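Local coordinates for protein esterase (PDB 1ZOI) that is a stereoselective esterase of the alpha/beta hydrolase fold that probably hydrolyses carboxylic ester bonds, of use in making D-beta-acetylthioisobutyric acid, at residues A[214-219]-A[243-248]; A[103-108]-A[206-211]; A[21-26]-A[48-53]; A[87-92]-A[111-116]; A[4-9]-A[76-81]. All coordinates share one frame; numbering follows the deposited sequence.

Interaction 2 lies nearest the centre of the chain, about 13 Å away between centres; the other four lie farther out, at 17 or 18 Å, toward the ends of the sheet and its loops, and each contact mixes buried with exposed residues. Interactions 1 and 3 pair parallel strands of the central sheet through backbone hydrogen bonds, interaction 1 at the outer strand 246-251 and interaction 3 farther in. The others centre on carboxylates: a salt bridge between two helices in interaction 2, a loop-to-loop bond in interaction 4, and water-mediated and ionic contacts beside apolar ones in interaction 5. Interactions 1 and 2 meet at I215, 2 and 4 through Y106 and D113, and 3 and 4 across neighbouring strands.

Interaction 1: residues A[214-219]-A[243-248]; sequences GIQQPV and LPNGAL. Unlike the reference sequence in segment 214-219: Q216 (reference Thr). Unlike the reference sequence in segment 243-248: A247 (reference Thr).
N245 reaches across to the loop 214-219 with both its main chain and its side chain. Its CB sits 3.7 Å from the carbonyl oxygens of both Q216 and Q217, and CG lies close to Q216 O. From there the amide ND2 donates to Q216 O at 2.8 Å. That bond is bent, with 134° at the hydrogen, and the acceptor lies out of the amide plane. The first torsion, with CG anti to the carbonyl carbon (chi1 -76°), sends the amide toward that oxygen. The backbone N of N245 donates to a water, which in turn donates to I215 O and Q217 O. V219 and G246 form a parallel bridge where the strands begin to pair: V219 N donates to N245 O at 3.1 Å and A247 N to V219 O at 3.0 Å. The two methyls of L243 part to meet different residues, CD1 touching V219 CG1 at 3.5 Å and CD2 touching I215 CB at 3.9 Å. I215 also packs on V104 and M107 of helix 98-109, while V219 rests against strand 118-121. Strands 219-224 and 246-251 are the last two parallel strands of the alpha/beta hydrolase sheet, with 246-251 outermost.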
# COMPACT_ATOMS: atom_id res chain seq x y z
N GLY A 214 1.97 -31.81 -23.20
CA GLY A 214 2.89 -32.62 -22.42
C GLY A 214 2.53 -32.87 -20.97
O GLY A 214 3.18 -33.68 -20.30
N ILE A 215 1.51 -32.18 -20.47
CA ILE A 215 1.09 -32.34 -19.08
C ILE A 215 0.19 -33.57 -18.93
O ILE A 215 -0.92 -33.59 -19.45
CB ILE A 215 0.33 -31.09 -18.59
CG1 ILE A 215 1.26 -29.88 -18.69
CG2 ILE A 215 -0.14 -31.29 -17.16
CD1 ILE A 215 0.58 -28.55 -18.40
N GLN A 216 0.67 -34.58 -18.21
CA GLN A 216 -0.09 -35.81 -18.02
C GLN A 216 -0.93 -35.84 -16.75
O GLN A 216 -1.80 -36.70 -16.60
CB GLN A 216 0.85 -37.02 -18.05
CG GLN A 216 1.40 -37.32 -19.44
CD GLN A 216 0.31 -37.72 -20.42
OE1 GLN A 216 0.55 -37.78 -21.63
NE2 GLN A 216 -0.88 -38.00 -19.91
N GLN A 217 -0.67 -34.91 -15.84
CA GLN A 217 -1.42 -34.87 -14.59
C GLN A 217 -2.86 -34.46 -14.82
O GLN A 217 -3.20 -33.88 -15.85
CB GLN A 217 -0.80 -33.86 -13.61
CG GLN A 217 0.56 -34.23 -13.06
CD GLN A 217 1.68 -33.51 -13.77
OE1 GLN A 217 2.68 -33.13 -13.15
NE2 GLN A 217 1.54 -33.32 -15.08
N PRO A 218 -3.75 -34.77 -13.85
CA PRO A 218 -5.15 -34.40 -14.00
C PRO A 218 -5.23 -32.87 -13.90
O PRO A 218 -4.65 -32.27 -12.99
CB PRO A 218 -5.81 -35.06 -12.79
CG PRO A 218 -4.94 -36.24 -12.52
CD PRO A 218 -3.56 -35.67 -12.70
N VAL A 219 -5.93 -32.25 -14.84
CA VAL A 219 -6.07 -30.79 -14.85
C VAL A 219 -7.52 -30.40 -15.07
O VAL A 219 -8.20 -30.96 -15.93
CB VAL A 219 -5.22 -30.16 -15.97
CG1 VAL A 219 -5.44 -28.65 -15.99
CG2 VAL A 219 -3.74 -30.48 -15.77
N LEU A 243 -5.02 -30.89 -23.26
CA LEU A 243 -4.51 -31.59 -22.08
C LEU A 243 -4.94 -33.06 -22.13
O LEU A 243 -6.13 -33.36 -22.13
CB LEU A 243 -5.05 -30.94 -20.81
CG LEU A 243 -4.47 -29.56 -20.45
CD1 LEU A 243 -5.41 -28.84 -19.50
CD2 LEU A 243 -3.09 -29.73 -19.84
N PRO A 244 -3.97 -33.99 -22.15
CA PRO A 244 -4.35 -35.41 -22.19
C PRO A 244 -5.31 -35.85 -21.08
O PRO A 244 -6.18 -36.70 -21.31
CB PRO A 244 -3.00 -36.14 -22.14
CG PRO A 244 -2.07 -35.14 -21.52
CD PRO A 244 -2.51 -33.84 -22.13
N ASN A 245 -5.18 -35.27 -19.89
CA ASN A 245 -6.06 -35.62 -18.79
C ASN A 245 -6.76 -34.38 -18.23
O ASN A 245 -6.91 -34.22 -17.02
CB ASN A 245 -5.28 -36.32 -17.67
CG ASN A 245 -4.96 -37.77 -18.02
OD1 ASN A 245 -5.86 -38.61 -18.12
ND2 ASN A 245 -3.68 -38.06 -18.21
N GLY A 246 -7.19 -33.51 -19.14
CA GLY A 246 -7.88 -32.30 -18.74
C GLY A 246 -9.38 -32.38 -18.94
O GLY A 246 -9.86 -33.19 -19.73
N ALA A 247 -10.11 -31.56 -18.20
CA ALA A 247 -11.56 -31.53 -18.30
C ALA A 247 -12.04 -30.10 -18.17
O ALA A 247 -11.47 -29.31 -17.42
CB ALA A 247 -12.19 -32.39 -17.21
N LEU A 248 -13.09 -29.76 -18.91
CA LEU A 248 -13.64 -28.42 -18.88
C LEU A 248 -14.83 -28.29 -17.94
O LEU A 248 -15.70 -29.15 -17.89
CB LEU A 248 -14.09 -28.00 -20.29
CG LEU A 248 -14.69 -26.60 -20.39
CD1 LEU A 248 -13.60 -25.56 -20.18
CD2 LEU A 248 -15.34 -26.42 -21.75
O HOH W 1 -3.55 -33.37 -18.60

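Interaction 2: residues A[103-108]-A[206-211]; sequences VVRYMA and TDFTED
A108 and D211 bring the two backbones nearest, their CA atoms 5.3 Å apart, where helix 98-109 meets the first turn of helix 209-214. The main polar link is the salt bridge of R105 with D211. R105 NE donates to D211 OD2 at 2.6 Å with 167° at the hydrogen; the oxygen lies in the guanidinium plane and is met on its syn side, somewhat out of the carboxylate plane. R105 NH2 adds a weak bond to the same oxygen at 3.1 Å. The two planes stand 77° apart, so this is not the coplanar paired arrangement; both donors converge on OD2. The arginine starts with CG anti to its own N (chi1 -180°) and then bends at chi2 and chi3, which folds its end toward the aspartate. F208 CE1 lies over one face of the guanidinium, and D207 O approaches its edge. Aliphatic carbons close round the aspartate: V104 CG1 presses on D211 CB at 3.3 Å, a tight fit, and A108 CB lies 3.3 Å from the oxygen D211 OD1. F208 holds the N-cap position of the second helix, and D207 OD1 accepts from T209 N in an Asx turn. R105 NH1 forms a salt bridge to D73 of helix 72-86. Helix 98-109, packed on strand 118-121 of the alpha/beta hydrolase sheet through V104 and L120, is thus joined to the short helix 209-214 that precedes strand 219-224.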
# COMPACT_ATOMS: atom_id res chain seq x y z
N VAL A 103 1.31 -21.46 -14.49
CA VAL A 103 1.25 -22.82 -13.97
C VAL A 103 1.65 -23.83 -15.05
O VAL A 103 2.49 -24.70 -14.82
CB VAL A 103 -0.18 -23.16 -13.49
CG1 VAL A 103 -0.30 -24.66 -13.21
CG2 VAL A 103 -0.51 -22.37 -12.23
N VAL A 104 1.06 -23.69 -16.23
CA VAL A 104 1.35 -24.58 -17.35
C VAL A 104 2.82 -24.52 -17.78
O VAL A 104 3.43 -25.55 -18.05
CB VAL A 104 0.42 -24.27 -18.55
CG1 VAL A 104 0.85 -25.04 -19.77
CG2 VAL A 104 -1.01 -24.63 -18.19
N ARG A 105 3.38 -23.32 -17.84
CA ARG A 105 4.78 -23.19 -18.24
C ARG A 105 5.68 -23.79 -17.16
O ARG A 105 6.71 -24.40 -17.46
CB ARG A 105 5.14 -21.71 -18.50
CG ARG A 105 6.59 -21.44 -18.93
CD ARG A 105 7.04 -22.28 -20.12
NE ARG A 105 6.16 -22.17 -21.29
CZ ARG A 105 6.24 -21.23 -22.23
NH1 ARG A 105 7.18 -20.29 -22.17
NH2 ARG A 105 5.38 -21.24 -23.24
N TYR A 106 5.28 -23.63 -15.90
CA TYR A 106 6.06 -24.19 -14.80
C TYR A 106 6.12 -25.71 -14.88
O TYR A 106 7.19 -26.31 -14.77
CB TYR A 106 5.45 -23.81 -13.45
CG TYR A 106 6.13 -24.50 -12.29
CD1 TYR A 106 7.45 -24.20 -11.95
CD2 TYR A 106 5.46 -25.48 -11.55
CE1 TYR A 106 8.09 -24.85 -10.91
CE2 TYR A 106 6.10 -26.14 -10.50
CZ TYR A 106 7.42 -25.83 -10.19
OH TYR A 106 8.06 -26.47 -9.15
N MET A 107 4.96 -26.32 -15.06
CA MET A 107 4.85 -27.78 -15.14
C MET A 107 5.58 -28.33 -16.35
O MET A 107 5.91 -29.52 -16.40
CB MET A 107 3.38 -28.19 -15.21
CG MET A 107 2.58 -27.77 -13.98
SD MET A 107 0.84 -28.19 -14.07
CE MET A 107 0.31 -27.16 -15.40
N ALA A 108 5.83 -27.46 -17.32
CA ALA A 108 6.52 -27.86 -18.54
C ALA A 108 8.05 -27.75 -18.43
O ALA A 108 8.76 -28.69 -18.77
CB ALA A 108 6.01 -27.04 -19.72
N THR A 206 1.97 -15.49 -25.83
CA THR A 206 2.77 -16.68 -25.56
C THR A 206 1.90 -17.89 -25.90
O THR A 206 0.77 -17.99 -25.43
CB THR A 206 3.17 -16.79 -24.08
OG1 THR A 206 3.97 -15.65 -23.72
CG2 THR A 206 3.98 -18.06 -23.85
N ASP A 207 2.42 -18.79 -26.73
CA ASP A 207 1.69 -20.00 -27.13
C ASP A 207 2.03 -21.14 -26.17
O ASP A 207 3.18 -21.55 -26.05
CB ASP A 207 2.07 -20.40 -28.56
CG ASP A 207 1.12 -21.42 -29.15
OD1 ASP A 207 0.42 -22.09 -28.36
OD2 ASP A 207 1.08 -21.56 -30.39
N PHE A 208 1.01 -21.65 -25.48
CA PHE A 208 1.18 -22.72 -24.49
C PHE A 208 0.81 -24.10 -25.00
O PHE A 208 0.77 -25.06 -24.23
CB PHE A 208 0.34 -22.41 -23.26
CG PHE A 208 0.71 -21.13 -22.57
CD1 PHE A 208 1.72 -21.10 -21.62
CD2 PHE A 208 0.04 -19.94 -22.87
CE1 PHE A 208 2.07 -19.92 -20.98
CE2 PHE A 208 0.38 -18.75 -22.24
CZ PHE A 208 1.40 -18.74 -21.29
N THR A 209 0.55 -24.21 -26.30
CA THR A 209 0.15 -25.49 -26.88
C THR A 209 1.11 -26.63 -26.56
O THR A 209 0.68 -27.70 -26.12
CB THR A 209 -0.01 -25.36 -28.41
OG1 THR A 209 -1.02 -24.39 -28.69
CG2 THR A 209 -0.41 -26.68 -29.03
N GLU A 210 2.40 -26.41 -26.78
CA GLU A 210 3.39 -27.45 -26.50
C GLU A 210 3.35 -27.89 -25.04
O GLU A 210 3.40 -29.09 -24.75
CB GLU A 210 4.80 -26.95 -26.84
CG GLU A 210 5.88 -28.02 -26.65
CD GLU A 210 7.29 -27.47 -26.78
OE1 GLU A 210 8.25 -28.25 -26.65
OE2 GLU A 210 7.43 -26.25 -27.01
N ASP A 211 3.27 -26.93 -24.13
CA ASP A 211 3.24 -27.24 -22.70
C ASP A 211 2.02 -28.09 -22.36
O ASP A 211 2.13 -29.08 -21.64
CB ASP A 211 3.20 -25.97 -21.84
CG ASP A 211 4.36 -25.03 -22.11
OD1 ASP A 211 5.45 -25.48 -22.52
OD2 ASP A 211 4.17 -23.81 -21.88

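Interaction 3: residues A[21-26]-A[48-53]; sequences DAPVIH and HGYRVV
P23 to H26 and Y50 to V53 run side by side in the same direction, the strand axes of 24-26 and 51-53 closing to 4.7 Å with 19° between their directions. Three backbone bonds knit them: R51 N to P23 O, I25 N to R51 O, and V53 N to I25 O, each 2.8 to 2.9 Å long. CA-H...O contacts lie between these bonds, as from V24 CA to R51 O. The side chains sort onto two faces. On the face of I25 and V52, I25 CD1 sits over the ring of Y50, 3.8 Å from its centroid, in a CH-pi contact offset toward the rim. P23 CG approaches the same ring at Y50 CD1, 3.7 Å away. The two strands belong to the parallel beta-alpha-beta unit of strand 24-28, helix 39-47 and strand 51-55 within the alpha/beta hydrolase sheet. The helix ends in a Schellman motif whose C-prime residue is G49, with positive phi, and the chain then turns into the second strand. On the face of V24, H26, R51 and V53, V53 CG1 stands over the centre of the H26 ring at 4.0 Å, only 6° off the ring normal. V24 CG2 lies alongside R51 CD at 3.7 Å. R51 leaves its backbone with CG opposite N (chi1 171°) and stays extended to NE, which forms a salt bridge to D16 of strand 11-17. The backbones of V24 and H26 hydrogen-bond to that of V92 in strand 92-96.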
# COMPACT_ATOMS: atom_id res chain seq x y z
N ASP A 21 3.00 -29.38 7.82
CA ASP A 21 2.88 -30.73 7.29
C ASP A 21 1.57 -31.05 6.57
O ASP A 21 1.30 -32.21 6.25
CB ASP A 21 3.09 -31.76 8.42
CG ASP A 21 1.99 -31.73 9.48
OD1 ASP A 21 2.11 -32.48 10.47
OD2 ASP A 21 1.01 -30.97 9.32
N ALA A 22 0.77 -30.03 6.30
CA ALA A 22 -0.51 -30.23 5.62
C ALA A 22 -0.36 -30.22 4.10
O ALA A 22 0.59 -29.64 3.57
CB ALA A 22 -1.50 -29.16 6.06
N PRO A 23 -1.29 -30.86 3.38
CA PRO A 23 -1.27 -30.92 1.91
C PRO A 23 -1.28 -29.50 1.35
O PRO A 23 -2.09 -28.67 1.76
CB PRO A 23 -2.53 -31.71 1.57
CG PRO A 23 -3.43 -31.46 2.74
CD PRO A 23 -2.49 -31.54 3.91
N VAL A 24 -0.40 -29.24 0.38
CA VAL A 24 -0.24 -27.91 -0.20
C VAL A 24 -0.96 -27.56 -1.50
O VAL A 24 -1.06 -28.36 -2.43
CB VAL A 24 1.27 -27.63 -0.45
CG1 VAL A 24 1.48 -26.20 -0.94
CG2 VAL A 24 2.06 -27.87 0.83
N ILE A 25 -1.47 -26.33 -1.54
CA ILE A 25 -2.11 -25.80 -2.74
C ILE A 25 -1.41 -24.46 -2.98
O ILE A 25 -1.43 -23.59 -2.12
CB ILE A 25 -3.61 -25.53 -2.57
CG1 ILE A 25 -4.33 -26.82 -2.18
CG2 ILE A 25 -4.19 -25.01 -3.88
CD1 ILE A 25 -5.79 -26.60 -1.84
N HIS A 26 -0.78 -24.33 -4.15
CA HIS A 26 -0.03 -23.14 -4.54
C HIS A 26 -0.90 -22.36 -5.52
O HIS A 26 -1.28 -22.88 -6.57
CB HIS A 26 1.27 -23.58 -5.22
CG HIS A 26 2.29 -22.49 -5.38
ND1 HIS A 26 1.97 -21.16 -5.50
CD2 HIS A 26 3.64 -22.56 -5.51
CE1 HIS A 26 3.07 -20.45 -5.69
NE2 HIS A 26 4.10 -21.28 -5.70
N HIS A 48 -10.32 -26.05 5.23
CA HIS A 48 -10.46 -27.45 4.86
C HIS A 48 -9.19 -28.27 5.08
O HIS A 48 -9.01 -29.33 4.49
CB HIS A 48 -10.97 -27.58 3.43
CG HIS A 48 -12.41 -27.22 3.28
ND1 HIS A 48 -12.86 -25.92 3.32
CD2 HIS A 48 -13.52 -28.00 3.20
CE1 HIS A 48 -14.18 -25.91 3.26
NE2 HIS A 48 -14.60 -27.16 3.19
N GLY A 49 -8.32 -27.77 5.95
CA GLY A 49 -7.11 -28.48 6.30
C GLY A 49 -5.93 -28.48 5.34
O GLY A 49 -5.10 -29.39 5.40
N TYR A 50 -5.85 -27.49 4.47
CA TYR A 50 -4.74 -27.42 3.52
C TYR A 50 -3.74 -26.35 3.94
O TYR A 50 -4.03 -25.48 4.76
CB TYR A 50 -5.24 -27.04 2.12
CG TYR A 50 -5.98 -28.15 1.40
CD1 TYR A 50 -5.30 -29.09 0.64
CD2 TYR A 50 -7.36 -28.27 1.51
CE1 TYR A 50 -5.98 -30.13 0.01
CE2 TYR A 50 -8.05 -29.30 0.89
CZ TYR A 50 -7.35 -30.23 0.14
OH TYR A 50 -8.03 -31.27 -0.44
N ARG A 51 -2.54 -26.46 3.39
CA ARG A 51 -1.50 -25.46 3.61
C ARG A 51 -1.58 -24.72 2.28
O ARG A 51 -1.58 -25.34 1.22
CB ARG A 51 -0.12 -26.11 3.76
CG ARG A 51 1.04 -25.12 3.77
CD ARG A 51 2.38 -25.83 3.91
NE ARG A 51 3.52 -24.93 3.73
CZ ARG A 51 4.79 -25.33 3.75
NH1 ARG A 51 5.07 -26.61 3.96
NH2 ARG A 51 5.77 -24.46 3.58
N VAL A 52 -1.68 -23.39 2.33
CA VAL A 52 -1.81 -22.63 1.10
C VAL A 52 -0.65 -21.68 0.88
O VAL A 52 -0.18 -21.02 1.81
CB VAL A 52 -3.15 -21.86 1.07
CG1 VAL A 52 -4.31 -22.85 1.13
CG2 VAL A 52 -3.23 -20.88 2.24
N VAL A 53 -0.19 -21.62 -0.36
CA VAL A 53 0.92 -20.76 -0.74
C VAL A 53 0.53 -19.88 -1.93
O VAL A 53 -0.12 -20.34 -2.87
CB VAL A 53 2.16 -21.62 -1.12
CG1 VAL A 53 3.27 -20.75 -1.67
CG2 VAL A 53 2.64 -22.38 0.11

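Interaction 4: residues A[87-92]-A[111-116]; sequences GIQGAV and PEDKVA. Unlike the reference sequence in segment 111-116: E112 (reference Ala).
G90 and D113 form the tight polar part of this loop-to-loop contact. G90 N donates to D113 OD2 at 2.7 Å with 162° at the hydrogen, the oxygen being met on its syn side and little out of the carboxylate plane. D113 reaches there because its CG lies opposite its own N (chi1 177°), extending the group toward the type II turn from I88 to A91. The other oxygen, OD1, is held at 2.8 Å by a water that also donates to I88 O and accepts from A91 N. D113 OD1 also hydrogen-bonds to Y106 OH. V115, buried like D113, presses CG1 against A91 O at 3.2 Å. The exposed residues Q89, K114 and A116 make the looser contacts. Q89 CA lies 3.4 Å from D113 OD2, and K114 O receives a CA-H...O contact from G90 CA. A116 N donates to A91 O in a long bond of 3.3 Å, and the donor stands above the carbonyl plane (51° out of it), so the lone-pair direction is missed. A116 also packs its CB on V92 CG2 at 4.1 Å. With both D113 oxygens engaged by donors in a buried spot, the carboxylate is probably ionised, and it ties the turn before strand 92-96 to the loop before strand 118-121.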
# COMPACT_ATOMS: atom_id res chain seq x y z
N GLY A 87 10.14 -26.18 -0.06
CA GLY A 87 10.10 -27.63 -0.08
C GLY A 87 8.69 -28.15 -0.33
O GLY A 87 8.29 -29.18 0.23
N ILE A 88 7.94 -27.45 -1.17
CA ILE A 88 6.56 -27.85 -1.47
C ILE A 88 6.39 -28.55 -2.82
O ILE A 88 5.43 -28.30 -3.54
CB ILE A 88 5.61 -26.64 -1.41
CG1 ILE A 88 6.07 -25.56 -2.39
CG2 ILE A 88 5.55 -26.10 0.00
CD1 ILE A 88 5.10 -24.41 -2.51
N GLN A 89 7.33 -29.42 -3.15
CA GLN A 89 7.24 -30.16 -4.39
C GLN A 89 6.03 -31.10 -4.31
O GLN A 89 5.66 -31.54 -3.22
CB GLN A 89 8.51 -30.99 -4.62
CG GLN A 89 9.77 -30.17 -4.89
CD GLN A 89 10.42 -29.62 -3.63
OE1 GLN A 89 9.98 -29.88 -2.51
NE2 GLN A 89 11.49 -28.84 -3.82
N GLY A 90 5.41 -31.38 -5.45
CA GLY A 90 4.27 -32.28 -5.47
C GLY A 90 2.96 -31.68 -5.01
O GLY A 90 2.00 -32.40 -4.75
N ALA A 91 2.90 -30.36 -4.93
CA ALA A 91 1.68 -29.68 -4.51
C ALA A 91 0.70 -29.54 -5.66
O ALA A 91 1.03 -29.81 -6.82
CB ALA A 91 2.02 -28.30 -3.95
N VAL A 92 -0.51 -29.11 -5.34
CA VAL A 92 -1.52 -28.87 -6.36
C VAL A 92 -1.31 -27.40 -6.71
O VAL A 92 -1.04 -26.59 -5.82
CB VAL A 92 -2.94 -29.07 -5.81
CG1 VAL A 92 -3.97 -28.56 -6.82
CG2 VAL A 92 -3.18 -30.55 -5.52
N PRO A 111 9.84 -30.24 -14.86
CA PRO A 111 9.29 -31.58 -14.67
C PRO A 111 9.79 -32.31 -13.42
O PRO A 111 9.14 -33.24 -12.94
CB PRO A 111 9.69 -32.30 -15.95
CG PRO A 111 11.01 -31.67 -16.27
CD PRO A 111 10.72 -30.20 -16.04
N GLU A 112 10.94 -31.89 -12.89
CA GLU A 112 11.50 -32.52 -11.70
C GLU A 112 10.51 -32.45 -10.54
O GLU A 112 10.54 -33.28 -9.64
CB GLU A 112 12.82 -31.85 -11.29
CG GLU A 112 12.72 -30.38 -10.90
CD GLU A 112 12.63 -29.45 -12.10
OE1 GLU A 112 12.48 -28.23 -11.88
OE2 GLU A 112 12.71 -29.94 -13.25
N ASP A 113 9.64 -31.44 -10.57
CA ASP A 113 8.62 -31.29 -9.54
C ASP A 113 7.37 -31.96 -10.07
O ASP A 113 6.71 -31.45 -10.98
CB ASP A 113 8.35 -29.80 -9.27
CG ASP A 113 7.24 -29.58 -8.25
OD1 ASP A 113 6.89 -28.41 -7.98
OD2 ASP A 113 6.71 -30.58 -7.71
N LYS A 114 7.05 -33.12 -9.52
CA LYS A 114 5.88 -33.87 -9.98
C LYS A 114 4.60 -33.32 -9.36
O LYS A 114 4.07 -33.89 -8.41
CB LYS A 114 6.04 -35.35 -9.63
CG LYS A 114 7.41 -35.92 -9.98
CD LYS A 114 7.73 -35.77 -11.46
CE LYS A 114 9.14 -36.27 -11.77
NZ LYS A 114 9.49 -36.12 -13.21
N VAL A 115 4.11 -32.22 -9.92
CA VAL A 115 2.88 -31.60 -9.44
C VAL A 115 1.76 -32.64 -9.43
O VAL A 115 1.60 -33.39 -10.39
CB VAL A 115 2.49 -30.41 -10.35
CG1 VAL A 115 1.11 -29.88 -9.97
CG2 VAL A 115 3.53 -29.31 -10.21
N ALA A 116 1.00 -32.69 -8.33
CA ALA A 116 -0.09 -33.65 -8.21
C ALA A 116 -1.19 -33.39 -9.24
O ALA A 116 -1.49 -34.24 -10.07
CB ALA A 116 -0.68 -33.59 -6.80
O HOH W 2 4.72 -27.99 -6.24

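Interaction 5: residues A[4-9]-A[76-81]; sequences VTTKDG and ADDVAA
V4 and T6 of the N-terminal strand and turn face A81 and D78 of helix 72-86, which lies against the sheet of the alpha/beta hydrolase fold. Strand 3-5 pairs antiparallel with strand 11-17, and the type I turn from T6 to G9 lies in their connection. The apolar contacts are loose: V4 CG2 is 4.4 Å from A81 CB, placed there by a first torsion that sets CG2 opposite the backbone N (chi1 59° for CG1), and T6 CG2 is 4.2 Å from A81 CB. The same two methyls make van der Waals contacts with oxygens, V4 CG2 with A81 O at 3.8 Å and T6 CG2 with D78 OD1 at 3.3 Å. Among hydrogen bonds, T6 OG1 donates to D8 OD2 over 2.6 Å within the turn, and the same hydroxyl is hydrogen-bonded to V10 N, which would hold its rotation and steady the D8 carboxylate. Ionic contacts form a further group. K7 NZ and D77 OD2 make a long salt bridge at 3.8 Å, whereas D77 OD1 is held by R109 and H110. D8 and D78 bring like charges close, but R58 bridges them, pairing with D8 OD1 through NH2 and with D78 OD2 through NE, which would offset the repulsion. Between the two facing oxygens a water donates to each, lying 2.7 Å from D78 OD1 and 3.0 Å from D8 OD2.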
# COMPACT_ATOMS: atom_id res chain seq x y z
N VAL A 4 11.88 -14.77 -1.15
CA VAL A 4 12.88 -15.72 -1.62
C VAL A 4 13.63 -14.97 -2.72
O VAL A 4 13.05 -14.18 -3.45
CB VAL A 4 12.25 -17.02 -2.21
CG1 VAL A 4 11.33 -16.70 -3.37
CG2 VAL A 4 13.37 -17.96 -2.66
N THR A 5 14.94 -15.19 -2.79
CA THR A 5 15.75 -14.54 -3.82
C THR A 5 15.94 -15.53 -4.96
O THR A 5 16.36 -16.67 -4.74
CB THR A 5 17.13 -14.13 -3.27
OG1 THR A 5 16.97 -13.22 -2.19
CG2 THR A 5 17.96 -13.47 -4.37
N THR A 6 15.61 -15.10 -6.17
CA THR A 6 15.74 -15.95 -7.35
C THR A 6 17.19 -16.00 -7.82
O THR A 6 18.04 -15.25 -7.33
CB THR A 6 14.90 -15.42 -8.52
OG1 THR A 6 15.39 -14.13 -8.89
CG2 THR A 6 13.43 -15.32 -8.12
N LYS A 7 17.45 -16.88 -8.78
CA LYS A 7 18.79 -17.04 -9.35
C LYS A 7 19.28 -15.71 -9.90
O LYS A 7 20.45 -15.37 -9.78
CB LYS A 7 18.78 -18.06 -10.49
CG LYS A 7 18.10 -19.38 -10.19
CD LYS A 7 18.02 -20.24 -11.45
CE LYS A 7 17.32 -19.50 -12.59
NZ LYS A 7 17.20 -20.32 -13.83
N ASP A 8 18.37 -14.97 -10.54
CA ASP A 8 18.73 -13.69 -11.13
C ASP A 8 18.59 -12.47 -10.22
O ASP A 8 18.48 -11.34 -10.71
CB ASP A 8 17.99 -13.47 -12.46
CG ASP A 8 16.51 -13.84 -12.39
OD1 ASP A 8 15.80 -13.57 -13.38
OD2 ASP A 8 16.07 -14.42 -11.38
N GLY A 9 18.59 -12.70 -8.91
CA GLY A 9 18.51 -11.61 -7.94
C GLY A 9 17.19 -10.88 -7.72
O GLY A 9 17.19 -9.74 -7.27
N ALA A 76 7.96 -18.73 -14.65
CA ALA A 76 8.04 -20.14 -14.28
C ALA A 76 9.26 -20.45 -13.42
O ALA A 76 9.19 -21.22 -12.47
CB ALA A 76 8.03 -21.01 -15.52
N ASP A 77 10.40 -19.85 -13.76
CA ASP A 77 11.60 -20.10 -12.97
C ASP A 77 11.43 -19.49 -11.58
O ASP A 77 11.97 -20.00 -10.60
CB ASP A 77 12.84 -19.55 -13.67
CG ASP A 77 13.18 -20.31 -14.94
OD1 ASP A 77 12.69 -21.45 -15.11
OD2 ASP A 77 13.95 -19.78 -15.77
N ASP A 78 10.68 -18.39 -11.49
CA ASP A 78 10.45 -17.76 -10.20
C ASP A 78 9.61 -18.71 -9.35
O ASP A 78 9.80 -18.82 -8.14
CB ASP A 78 9.76 -16.41 -10.35
CG ASP A 78 10.65 -15.36 -11.01
OD1 ASP A 78 11.88 -15.56 -11.04
OD2 ASP A 78 10.11 -14.34 -11.49
N VAL A 79 8.66 -19.40 -9.99
CA VAL A 79 7.82 -20.35 -9.27
C VAL A 79 8.75 -21.43 -8.70
O VAL A 79 8.62 -21.83 -7.54
CB VAL A 79 6.79 -21.02 -10.20
CG1 VAL A 79 6.04 -22.12 -9.45
CG2 VAL A 79 5.79 -19.98 -10.71
N ALA A 80 9.68 -21.89 -9.52
CA ALA A 80 10.63 -22.91 -9.11
C ALA A 80 11.40 -22.48 -7.86
O ALA A 80 11.64 -23.29 -6.97
CB ALA A 80 11.60 -23.23 -10.25
N ALA A 81 11.78 -21.21 -7.80
CA ALA A 81 12.53 -20.72 -6.64
C ALA A 81 11.67 -20.78 -5.38
O ALA A 81 12.15 -21.13 -4.29
CB ALA A 81 13.01 -19.29 -6.89
O HOH W 3 14.17 -16.72 -11.99